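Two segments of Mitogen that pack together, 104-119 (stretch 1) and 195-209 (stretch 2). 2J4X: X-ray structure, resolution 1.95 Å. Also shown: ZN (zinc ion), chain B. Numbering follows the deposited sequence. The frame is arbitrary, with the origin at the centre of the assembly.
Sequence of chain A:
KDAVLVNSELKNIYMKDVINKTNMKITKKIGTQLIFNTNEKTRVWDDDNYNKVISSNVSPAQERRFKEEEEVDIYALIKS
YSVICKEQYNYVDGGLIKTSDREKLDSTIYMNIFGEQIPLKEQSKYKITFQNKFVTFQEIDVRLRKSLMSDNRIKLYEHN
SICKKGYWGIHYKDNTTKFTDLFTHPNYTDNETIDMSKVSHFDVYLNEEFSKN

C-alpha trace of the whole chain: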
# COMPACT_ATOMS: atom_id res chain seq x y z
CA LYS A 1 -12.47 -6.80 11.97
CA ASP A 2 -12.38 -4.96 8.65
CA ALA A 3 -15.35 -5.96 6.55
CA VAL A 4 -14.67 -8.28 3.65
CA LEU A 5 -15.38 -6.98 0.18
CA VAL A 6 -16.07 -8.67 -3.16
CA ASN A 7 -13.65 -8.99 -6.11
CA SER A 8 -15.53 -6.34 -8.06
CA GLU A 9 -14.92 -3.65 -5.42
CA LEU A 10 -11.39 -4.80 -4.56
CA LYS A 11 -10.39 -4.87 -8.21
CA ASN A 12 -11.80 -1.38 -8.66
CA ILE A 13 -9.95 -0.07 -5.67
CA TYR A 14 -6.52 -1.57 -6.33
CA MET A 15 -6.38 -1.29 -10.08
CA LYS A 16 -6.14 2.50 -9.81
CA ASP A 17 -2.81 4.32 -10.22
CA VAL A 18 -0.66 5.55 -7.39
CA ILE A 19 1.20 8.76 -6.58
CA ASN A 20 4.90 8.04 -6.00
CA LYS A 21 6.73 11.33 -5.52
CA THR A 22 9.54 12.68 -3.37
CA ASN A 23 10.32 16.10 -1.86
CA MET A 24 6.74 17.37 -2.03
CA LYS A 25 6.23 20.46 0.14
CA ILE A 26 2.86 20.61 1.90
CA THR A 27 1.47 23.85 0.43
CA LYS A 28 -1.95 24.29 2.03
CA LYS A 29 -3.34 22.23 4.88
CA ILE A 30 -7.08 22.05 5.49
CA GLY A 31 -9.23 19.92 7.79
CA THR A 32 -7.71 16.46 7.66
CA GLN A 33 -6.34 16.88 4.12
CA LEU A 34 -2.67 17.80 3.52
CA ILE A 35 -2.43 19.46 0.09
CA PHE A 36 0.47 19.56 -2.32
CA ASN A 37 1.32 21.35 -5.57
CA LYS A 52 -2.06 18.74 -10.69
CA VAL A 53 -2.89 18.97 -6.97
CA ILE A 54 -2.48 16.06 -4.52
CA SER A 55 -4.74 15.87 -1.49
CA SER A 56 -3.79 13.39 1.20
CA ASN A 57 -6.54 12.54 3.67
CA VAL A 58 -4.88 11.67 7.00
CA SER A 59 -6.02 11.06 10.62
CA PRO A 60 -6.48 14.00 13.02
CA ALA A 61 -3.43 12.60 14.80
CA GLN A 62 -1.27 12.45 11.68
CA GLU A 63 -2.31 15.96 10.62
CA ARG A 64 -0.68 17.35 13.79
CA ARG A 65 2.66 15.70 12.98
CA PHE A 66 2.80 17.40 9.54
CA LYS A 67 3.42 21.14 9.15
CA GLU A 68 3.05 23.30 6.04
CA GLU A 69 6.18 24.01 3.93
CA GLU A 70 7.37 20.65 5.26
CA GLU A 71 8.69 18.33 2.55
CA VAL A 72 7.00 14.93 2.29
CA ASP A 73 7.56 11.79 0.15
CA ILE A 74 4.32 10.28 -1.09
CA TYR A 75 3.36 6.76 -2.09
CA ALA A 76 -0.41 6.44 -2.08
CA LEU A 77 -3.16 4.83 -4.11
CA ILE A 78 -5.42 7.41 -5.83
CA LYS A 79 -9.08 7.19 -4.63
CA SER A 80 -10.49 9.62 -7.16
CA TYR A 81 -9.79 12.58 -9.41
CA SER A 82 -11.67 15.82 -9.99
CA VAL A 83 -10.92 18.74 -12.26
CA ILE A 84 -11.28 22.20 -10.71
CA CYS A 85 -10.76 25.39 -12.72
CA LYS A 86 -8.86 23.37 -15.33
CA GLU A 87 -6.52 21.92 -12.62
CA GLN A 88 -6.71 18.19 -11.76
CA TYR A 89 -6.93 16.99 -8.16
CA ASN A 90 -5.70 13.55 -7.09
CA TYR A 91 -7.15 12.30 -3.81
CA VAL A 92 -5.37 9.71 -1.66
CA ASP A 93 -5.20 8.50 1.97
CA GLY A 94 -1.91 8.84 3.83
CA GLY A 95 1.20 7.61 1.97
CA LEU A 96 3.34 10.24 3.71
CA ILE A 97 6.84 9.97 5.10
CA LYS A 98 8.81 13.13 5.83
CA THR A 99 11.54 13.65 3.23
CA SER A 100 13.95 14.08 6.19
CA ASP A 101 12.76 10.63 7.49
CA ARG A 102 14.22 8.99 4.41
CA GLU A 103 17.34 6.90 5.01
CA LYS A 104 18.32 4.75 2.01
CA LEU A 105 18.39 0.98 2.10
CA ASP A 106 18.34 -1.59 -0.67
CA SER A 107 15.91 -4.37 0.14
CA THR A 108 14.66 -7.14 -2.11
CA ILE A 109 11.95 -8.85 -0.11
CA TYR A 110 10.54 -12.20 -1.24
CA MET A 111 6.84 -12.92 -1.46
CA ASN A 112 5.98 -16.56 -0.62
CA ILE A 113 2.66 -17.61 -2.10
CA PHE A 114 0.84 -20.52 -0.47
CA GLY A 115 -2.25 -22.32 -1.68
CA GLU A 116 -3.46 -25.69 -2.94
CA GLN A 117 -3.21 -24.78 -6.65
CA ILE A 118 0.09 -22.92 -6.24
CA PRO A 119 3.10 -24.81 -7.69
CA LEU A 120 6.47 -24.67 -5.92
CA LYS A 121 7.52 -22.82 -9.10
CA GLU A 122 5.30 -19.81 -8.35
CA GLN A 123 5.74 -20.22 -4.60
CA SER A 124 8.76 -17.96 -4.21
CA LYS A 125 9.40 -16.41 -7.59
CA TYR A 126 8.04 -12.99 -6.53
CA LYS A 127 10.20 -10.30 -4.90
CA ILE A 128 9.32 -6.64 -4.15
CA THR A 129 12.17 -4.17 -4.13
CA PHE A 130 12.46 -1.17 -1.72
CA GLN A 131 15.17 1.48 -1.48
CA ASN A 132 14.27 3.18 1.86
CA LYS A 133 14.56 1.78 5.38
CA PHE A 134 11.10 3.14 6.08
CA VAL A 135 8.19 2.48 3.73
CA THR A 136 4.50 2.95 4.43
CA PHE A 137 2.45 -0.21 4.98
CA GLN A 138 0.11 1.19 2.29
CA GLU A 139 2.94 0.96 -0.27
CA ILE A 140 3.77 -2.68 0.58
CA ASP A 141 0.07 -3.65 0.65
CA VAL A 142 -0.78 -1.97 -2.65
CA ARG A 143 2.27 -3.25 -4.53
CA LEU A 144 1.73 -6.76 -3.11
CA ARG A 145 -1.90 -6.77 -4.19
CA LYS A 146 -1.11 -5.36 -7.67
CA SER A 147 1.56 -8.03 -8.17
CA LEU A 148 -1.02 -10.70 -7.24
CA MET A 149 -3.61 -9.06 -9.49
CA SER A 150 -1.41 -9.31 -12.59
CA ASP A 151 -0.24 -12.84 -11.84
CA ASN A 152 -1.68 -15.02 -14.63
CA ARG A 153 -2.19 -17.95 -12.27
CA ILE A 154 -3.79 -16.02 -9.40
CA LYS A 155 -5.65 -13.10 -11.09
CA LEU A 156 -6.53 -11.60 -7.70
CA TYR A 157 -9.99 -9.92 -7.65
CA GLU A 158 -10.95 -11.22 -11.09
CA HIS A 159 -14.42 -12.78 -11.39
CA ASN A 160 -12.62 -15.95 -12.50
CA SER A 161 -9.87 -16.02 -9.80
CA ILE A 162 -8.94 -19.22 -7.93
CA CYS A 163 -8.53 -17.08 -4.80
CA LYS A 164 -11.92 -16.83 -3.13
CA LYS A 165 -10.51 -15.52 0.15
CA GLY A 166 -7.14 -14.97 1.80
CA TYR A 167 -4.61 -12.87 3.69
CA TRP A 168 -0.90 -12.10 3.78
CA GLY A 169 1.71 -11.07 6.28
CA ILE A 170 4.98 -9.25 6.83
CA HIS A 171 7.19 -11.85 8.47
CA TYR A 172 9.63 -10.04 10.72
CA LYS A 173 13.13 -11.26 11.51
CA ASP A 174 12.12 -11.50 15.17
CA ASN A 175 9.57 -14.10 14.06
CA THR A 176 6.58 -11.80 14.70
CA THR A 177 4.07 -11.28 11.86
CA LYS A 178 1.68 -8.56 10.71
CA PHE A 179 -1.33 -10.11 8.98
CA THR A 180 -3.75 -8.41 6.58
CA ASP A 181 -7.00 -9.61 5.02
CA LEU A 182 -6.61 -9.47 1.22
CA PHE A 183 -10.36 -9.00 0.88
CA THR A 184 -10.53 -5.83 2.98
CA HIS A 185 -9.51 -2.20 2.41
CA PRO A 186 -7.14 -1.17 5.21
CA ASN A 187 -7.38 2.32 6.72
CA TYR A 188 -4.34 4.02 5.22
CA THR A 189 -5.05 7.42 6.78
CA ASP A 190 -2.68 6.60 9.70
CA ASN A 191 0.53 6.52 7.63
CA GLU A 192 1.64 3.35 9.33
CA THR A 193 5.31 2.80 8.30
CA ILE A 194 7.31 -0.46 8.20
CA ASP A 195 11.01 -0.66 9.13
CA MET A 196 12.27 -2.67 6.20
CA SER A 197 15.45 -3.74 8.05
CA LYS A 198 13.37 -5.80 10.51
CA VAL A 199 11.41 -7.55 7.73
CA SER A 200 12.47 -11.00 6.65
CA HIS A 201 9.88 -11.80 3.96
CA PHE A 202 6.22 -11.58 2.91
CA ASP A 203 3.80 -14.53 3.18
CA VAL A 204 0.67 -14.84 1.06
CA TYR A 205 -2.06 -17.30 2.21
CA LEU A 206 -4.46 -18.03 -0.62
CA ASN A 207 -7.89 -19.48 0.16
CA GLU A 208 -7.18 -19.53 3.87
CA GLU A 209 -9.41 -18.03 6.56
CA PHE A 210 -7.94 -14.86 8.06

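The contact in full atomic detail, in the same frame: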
# COMPACT_ATOMS: atom_id res chain seq x y z
N LYS A 104 18.35 5.70 3.11
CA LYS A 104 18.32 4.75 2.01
C LYS A 104 18.70 3.37 2.47
O LYS A 104 19.46 3.21 3.43
CB LYS A 104 19.24 5.20 0.88
CG LYS A 104 18.77 6.50 0.26
CD LYS A 104 19.67 7.00 -0.86
CE LYS A 104 19.28 8.43 -1.21
NZ LYS A 104 17.80 8.51 -1.43
N LEU A 105 18.16 2.38 1.78
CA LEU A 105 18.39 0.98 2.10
C LEU A 105 17.89 0.10 0.96
O LEU A 105 16.72 0.15 0.58
CB LEU A 105 17.66 0.61 3.41
CG LEU A 105 17.87 -0.80 3.96
CD1 LEU A 105 19.24 -0.87 4.62
CD2 LEU A 105 16.77 -1.15 4.96
N ASP A 106 18.76 -0.72 0.40
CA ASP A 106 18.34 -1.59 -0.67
C ASP A 106 17.81 -2.89 -0.11
O ASP A 106 18.55 -3.64 0.53
CB ASP A 106 19.49 -1.85 -1.62
CG ASP A 106 19.89 -0.62 -2.40
OD1 ASP A 106 18.97 0.08 -2.90
OD2 ASP A 106 21.11 -0.35 -2.50
N SER A 107 16.53 -3.14 -0.33
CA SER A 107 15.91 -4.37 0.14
C SER A 107 15.19 -5.04 -1.00
O SER A 107 14.52 -4.38 -1.80
CB SER A 107 14.87 -4.10 1.23
OG SER A 107 15.46 -3.55 2.38
N THR A 108 15.36 -6.36 -1.10
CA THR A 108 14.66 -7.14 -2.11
C THR A 108 13.99 -8.18 -1.24
O THR A 108 14.62 -9.16 -0.82
CB THR A 108 15.61 -7.82 -3.12
OG1 THR A 108 16.08 -6.85 -4.06
CG2 THR A 108 14.90 -8.92 -3.87
N ILE A 109 12.71 -7.94 -0.95
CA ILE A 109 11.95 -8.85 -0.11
C ILE A 109 11.13 -9.84 -0.93
O ILE A 109 10.44 -9.47 -1.88
CB ILE A 109 11.02 -8.05 0.86
CG1 ILE A 109 11.88 -7.11 1.73
CG2 ILE A 109 10.27 -8.99 1.79
CD1 ILE A 109 12.82 -7.85 2.65
N TYR A 110 11.25 -11.12 -0.57
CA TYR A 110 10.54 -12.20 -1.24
C TYR A 110 9.11 -12.36 -0.74
O TYR A 110 8.79 -12.15 0.44
CB TYR A 110 11.31 -13.54 -1.14
CG TYR A 110 12.34 -13.66 -2.23
CD1 TYR A 110 13.54 -12.94 -2.16
CD2 TYR A 110 12.05 -14.32 -3.43
CE1 TYR A 110 14.42 -12.85 -3.26
CE2 TYR A 110 12.91 -14.25 -4.53
CZ TYR A 110 14.09 -13.50 -4.45
OH TYR A 110 14.92 -13.34 -5.56
N MET A 111 8.25 -12.71 -1.69
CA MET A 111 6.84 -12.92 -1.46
C MET A 111 6.64 -14.43 -1.65
O MET A 111 6.89 -14.97 -2.72
CB MET A 111 6.06 -12.11 -2.51
CG MET A 111 4.59 -11.84 -2.24
SD MET A 111 4.01 -10.59 -3.44
CE MET A 111 3.31 -11.63 -4.67
N ASN A 112 6.23 -15.12 -0.58
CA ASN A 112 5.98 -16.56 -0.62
C ASN A 112 4.49 -16.72 -0.77
O ASN A 112 3.73 -16.26 0.08
CB ASN A 112 6.39 -17.23 0.69
CG ASN A 112 7.85 -17.07 0.98
OD1 ASN A 112 8.24 -16.93 2.15
ND2 ASN A 112 8.68 -17.11 -0.06
N ILE A 113 4.07 -17.39 -1.85
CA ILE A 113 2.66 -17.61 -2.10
C ILE A 113 2.28 -19.05 -1.79
O ILE A 113 2.87 -19.98 -2.31
CB ILE A 113 2.32 -17.28 -3.55
CG1 ILE A 113 2.89 -15.92 -3.91
CG2 ILE A 113 0.82 -17.29 -3.72
CD1 ILE A 113 2.57 -15.47 -5.31
N PHE A 114 1.30 -19.21 -0.90
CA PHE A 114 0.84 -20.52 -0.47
C PHE A 114 -0.59 -20.74 -0.86
O PHE A 114 -1.40 -19.81 -0.81
CB PHE A 114 0.97 -20.67 1.04
CG PHE A 114 2.39 -20.56 1.52
CD1 PHE A 114 2.81 -19.46 2.26
CD2 PHE A 114 3.32 -21.54 1.20
CE1 PHE A 114 4.13 -19.35 2.67
CE2 PHE A 114 4.64 -21.44 1.61
CZ PHE A 114 5.04 -20.34 2.35
N GLY A 115 -0.90 -21.97 -1.26
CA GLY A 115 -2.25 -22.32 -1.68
C GLY A 115 -2.26 -23.61 -2.48
O GLY A 115 -1.35 -23.89 -3.27
N GLU A 116 -3.31 -24.41 -2.27
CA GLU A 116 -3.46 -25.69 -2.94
C GLU A 116 -3.06 -25.71 -4.42
O GLU A 116 -2.29 -26.57 -4.84
CB GLU A 116 -4.90 -26.21 -2.76
CG GLU A 116 -5.19 -26.76 -1.35
CD GLU A 116 -6.61 -27.28 -1.18
OE1 GLU A 116 -7.12 -27.96 -2.11
OE2 GLU A 116 -7.22 -27.03 -0.11
N GLN A 117 -3.55 -24.77 -5.23
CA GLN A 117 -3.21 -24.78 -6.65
C GLN A 117 -1.92 -24.04 -7.00
O GLN A 117 -1.63 -23.83 -8.18
CB GLN A 117 -4.38 -24.22 -7.48
N ILE A 118 -1.15 -23.66 -5.99
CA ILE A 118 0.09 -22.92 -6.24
C ILE A 118 1.30 -23.86 -6.32
O ILE A 118 1.68 -24.48 -5.33
CB ILE A 118 0.33 -21.83 -5.13
CG1 ILE A 118 -0.82 -20.82 -5.10
CG2 ILE A 118 1.61 -21.05 -5.42
CD1 ILE A 118 -0.94 -19.99 -6.38
N PRO A 119 1.93 -23.94 -7.51
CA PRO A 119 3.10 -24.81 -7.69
C PRO A 119 4.28 -24.24 -6.92
O PRO A 119 4.29 -23.06 -6.59
CB PRO A 119 3.37 -24.75 -9.20
CG PRO A 119 2.16 -24.06 -9.80
CD PRO A 119 1.68 -23.14 -8.72
N ASP A 195 9.54 -0.79 9.11
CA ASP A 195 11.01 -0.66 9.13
C ASP A 195 11.45 -1.83 8.29
O ASP A 195 11.41 -2.98 8.75
CB ASP A 195 11.56 -0.83 10.55
CG ASP A 195 13.06 -0.53 10.64
OD1 ASP A 195 13.80 -0.77 9.65
OD2 ASP A 195 13.49 -0.06 11.72
N MET A 196 11.90 -1.57 7.07
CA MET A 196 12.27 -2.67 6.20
C MET A 196 13.42 -3.55 6.69
O MET A 196 13.49 -4.74 6.33
CB MET A 196 12.53 -2.16 4.78
CG MET A 196 11.30 -1.54 4.09
SD MET A 196 9.81 -2.59 4.16
CE MET A 196 10.31 -3.97 3.19
N SER A 197 14.30 -2.99 7.53
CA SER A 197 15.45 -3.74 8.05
C SER A 197 15.04 -4.86 9.00
O SER A 197 15.80 -5.81 9.18
CB SER A 197 16.47 -2.81 8.73
OG SER A 197 15.95 -2.20 9.90
N LYS A 198 13.85 -4.77 9.59
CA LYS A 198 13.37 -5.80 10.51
C LYS A 198 12.49 -6.86 9.82
O LYS A 198 12.06 -7.83 10.44
CB LYS A 198 12.62 -5.15 11.65
CG LYS A 198 13.45 -4.14 12.40
CD LYS A 198 12.59 -3.42 13.39
CE LYS A 198 13.25 -2.15 13.89
NZ LYS A 198 12.27 -1.27 14.62
N VAL A 199 12.24 -6.66 8.53
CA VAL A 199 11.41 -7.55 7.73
C VAL A 199 12.22 -8.66 7.09
O VAL A 199 13.25 -8.42 6.45
CB VAL A 199 10.67 -6.76 6.58
CG1 VAL A 199 10.03 -7.73 5.60
CG2 VAL A 199 9.60 -5.84 7.16
N SER A 200 11.77 -9.90 7.26
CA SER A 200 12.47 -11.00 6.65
C SER A 200 11.85 -11.25 5.27
O SER A 200 12.53 -11.15 4.25
CB SER A 200 12.38 -12.25 7.50
OG SER A 200 13.04 -13.32 6.84
N HIS A 201 10.55 -11.54 5.23
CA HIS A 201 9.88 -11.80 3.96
C HIS A 201 8.39 -11.55 4.06
O HIS A 201 7.89 -11.19 5.13
CB HIS A 201 10.09 -13.24 3.53
CG HIS A 201 9.68 -14.25 4.56
ND1 HIS A 201 10.46 -14.55 5.66
CD2 HIS A 201 8.57 -15.01 4.67
CE1 HIS A 201 9.85 -15.45 6.40
NE2 HIS A 201 8.70 -15.76 5.82
N PHE A 202 7.68 -11.75 2.95
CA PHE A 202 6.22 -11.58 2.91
C PHE A 202 5.60 -12.94 2.64
O PHE A 202 6.10 -13.69 1.81
CB PHE A 202 5.79 -10.61 1.80
CG PHE A 202 6.32 -9.22 1.96
CD1 PHE A 202 6.70 -8.48 0.84
CD2 PHE A 202 6.46 -8.65 3.23
CE1 PHE A 202 7.23 -7.19 0.98
CE2 PHE A 202 6.99 -7.37 3.38
CZ PHE A 202 7.37 -6.64 2.25
N ASP A 203 4.51 -13.26 3.35
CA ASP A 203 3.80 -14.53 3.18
C ASP A 203 2.38 -14.31 2.70
O ASP A 203 1.62 -13.55 3.31
CB ASP A 203 3.75 -15.32 4.49
CG ASP A 203 5.09 -15.92 4.86
OD1 ASP A 203 5.72 -16.60 4.01
OD2 ASP A 203 5.49 -15.72 6.03
N VAL A 204 2.01 -14.98 1.62
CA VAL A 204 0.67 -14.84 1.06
C VAL A 204 -0.09 -16.15 1.29
O VAL A 204 0.40 -17.20 0.89
CB VAL A 204 0.75 -14.54 -0.43
CG1 VAL A 204 -0.63 -14.31 -0.98
CG2 VAL A 204 1.64 -13.33 -0.66
N TYR A 205 -1.26 -16.09 1.93
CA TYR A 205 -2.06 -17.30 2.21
C TYR A 205 -3.36 -17.35 1.45
O TYR A 205 -4.39 -16.89 1.95
CB TYR A 205 -2.36 -17.41 3.70
CG TYR A 205 -1.11 -17.53 4.51
CD1 TYR A 205 -0.48 -16.40 5.05
CD2 TYR A 205 -0.50 -18.77 4.67
CE1 TYR A 205 0.72 -16.51 5.74
CE2 TYR A 205 0.70 -18.89 5.34
CZ TYR A 205 1.30 -17.77 5.87
OH TYR A 205 2.49 -17.93 6.54
N LEU A 206 -3.30 -17.92 0.25
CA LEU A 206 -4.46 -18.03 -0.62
C LEU A 206 -5.50 -19.05 -0.17
O LEU A 206 -5.17 -20.17 0.23
CB LEU A 206 -4.01 -18.30 -2.05
CG LEU A 206 -2.99 -17.29 -2.58
CD1 LEU A 206 -2.69 -17.58 -4.04
CD2 LEU A 206 -3.52 -15.87 -2.39
N ASN A 207 -6.77 -18.64 -0.22
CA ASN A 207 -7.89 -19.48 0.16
C ASN A 207 -7.74 -20.01 1.56
O ASN A 207 -7.97 -21.19 1.80
CB ASN A 207 -8.05 -20.63 -0.83
CG ASN A 207 -8.43 -20.16 -2.21
OD1 ASN A 207 -7.82 -20.54 -3.20
ND2 ASN A 207 -9.45 -19.32 -2.29
N GLU A 208 -7.33 -19.15 2.48
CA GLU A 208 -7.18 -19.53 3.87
C GLU A 208 -7.90 -18.49 4.72
O GLU A 208 -7.77 -17.30 4.47
CB GLU A 208 -5.70 -19.61 4.25
CG GLU A 208 -5.04 -20.86 3.71
CD GLU A 208 -3.60 -20.99 4.12
OE1 GLU A 208 -3.32 -20.81 5.33
OE2 GLU A 208 -2.75 -21.28 3.24
N GLU A 209 -8.67 -18.94 5.70
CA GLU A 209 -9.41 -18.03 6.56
C GLU A 209 -8.46 -17.13 7.35
O GLU A 209 -7.48 -17.60 7.93
CB GLU A 209 -10.31 -18.80 7.54
CG GLU A 209 -11.18 -17.92 8.45
CD GLU A 209 -12.24 -17.11 7.69
OE1 GLU A 209 -12.96 -17.70 6.83
OE2 GLU A 209 -12.36 -15.88 7.97
ZN ZN B . 7.21 -16.72 6.95
O HOH W 1 13.27 -12.03 1.72

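Strands 104-114 and 199-206 run parallel, their N-to-C directions 22° apart and their axes 4.6 Å apart at closest approach, and the two stretches together bury 831 Å².

At the start of stretch 1, Lys 104, Asp 106 and Thr 108 lie out of reach of stretch 2, while the alternating Leu 105, Ser 107 and Ile 109 direct their CA-to-CB bonds toward it. Ile 109 has the largest covered area, 103 Å². Its CG1 meets Met 196 CE at 3.8 Å, and its CG2 sits 3.6 Å from the centroid of the Phe 202 ring, 10° off the ring normal, a CH-pi contact over the face. A branched aliphatic residue suits this buried site because its CG1 and CG2 arms reach different apolar partners.

From Tyr 110 the main chains pair. A water bridges the approach, accepting from Tyr 110 N (3.2 Å) and donating to Ser 200 O (2.8 Å). Phe 202 N then donates to Tyr 110 O (2.8 Å, 166°), and Asn 112 N to Phe 202 O (2.8 Å, 172°). The ladder continues from Val 204 N to Asn 112 O (2.6 Å, 163°), from Phe 114 N to Val 204 O (2.8 Å, 155°), and from Leu 206 N to Phe 114 O (2.9 Å, 149°). Tyr 110, Asn 112 and Phe 114 supply these bonds, as in a parallel sheet, where alternate residues of a strand face a given neighbour.

Met 111 and Ile 113 share a sheet face with Phe 202 and Val 204. All four are buried, and their apolar side chains pack there: Met 111 CG is 3.7 Å from Val 204 CG2, and Ile 113 CG2 is 3.5 Å from Leu 206 CD1. Asn 112 and Phe 114 occupy the other face with Asp 203 and Tyr 205. Here polar chemistry enters, for zinc is bound by His 201 NE2 (2.1 Å) and Asp 203 OD2 (2.2 Å), with a further ligand elsewhere in the structure. Asp 203 OD1 lies at the edge of the Phe 114 ring, 3.4 Å from CE1. The Phe 114 and Tyr 205 rings are near parallel (26°) but slid apart, with centroids 5.6 Å apart.

Beyond the strand, Gly 115 begins a type I turn to Ile 118, closed by Ile 118 N to Gly 115 O (2.7 Å). An ideal CB on Gly 115 would lie only 3.1 Å from Leu 206 CB.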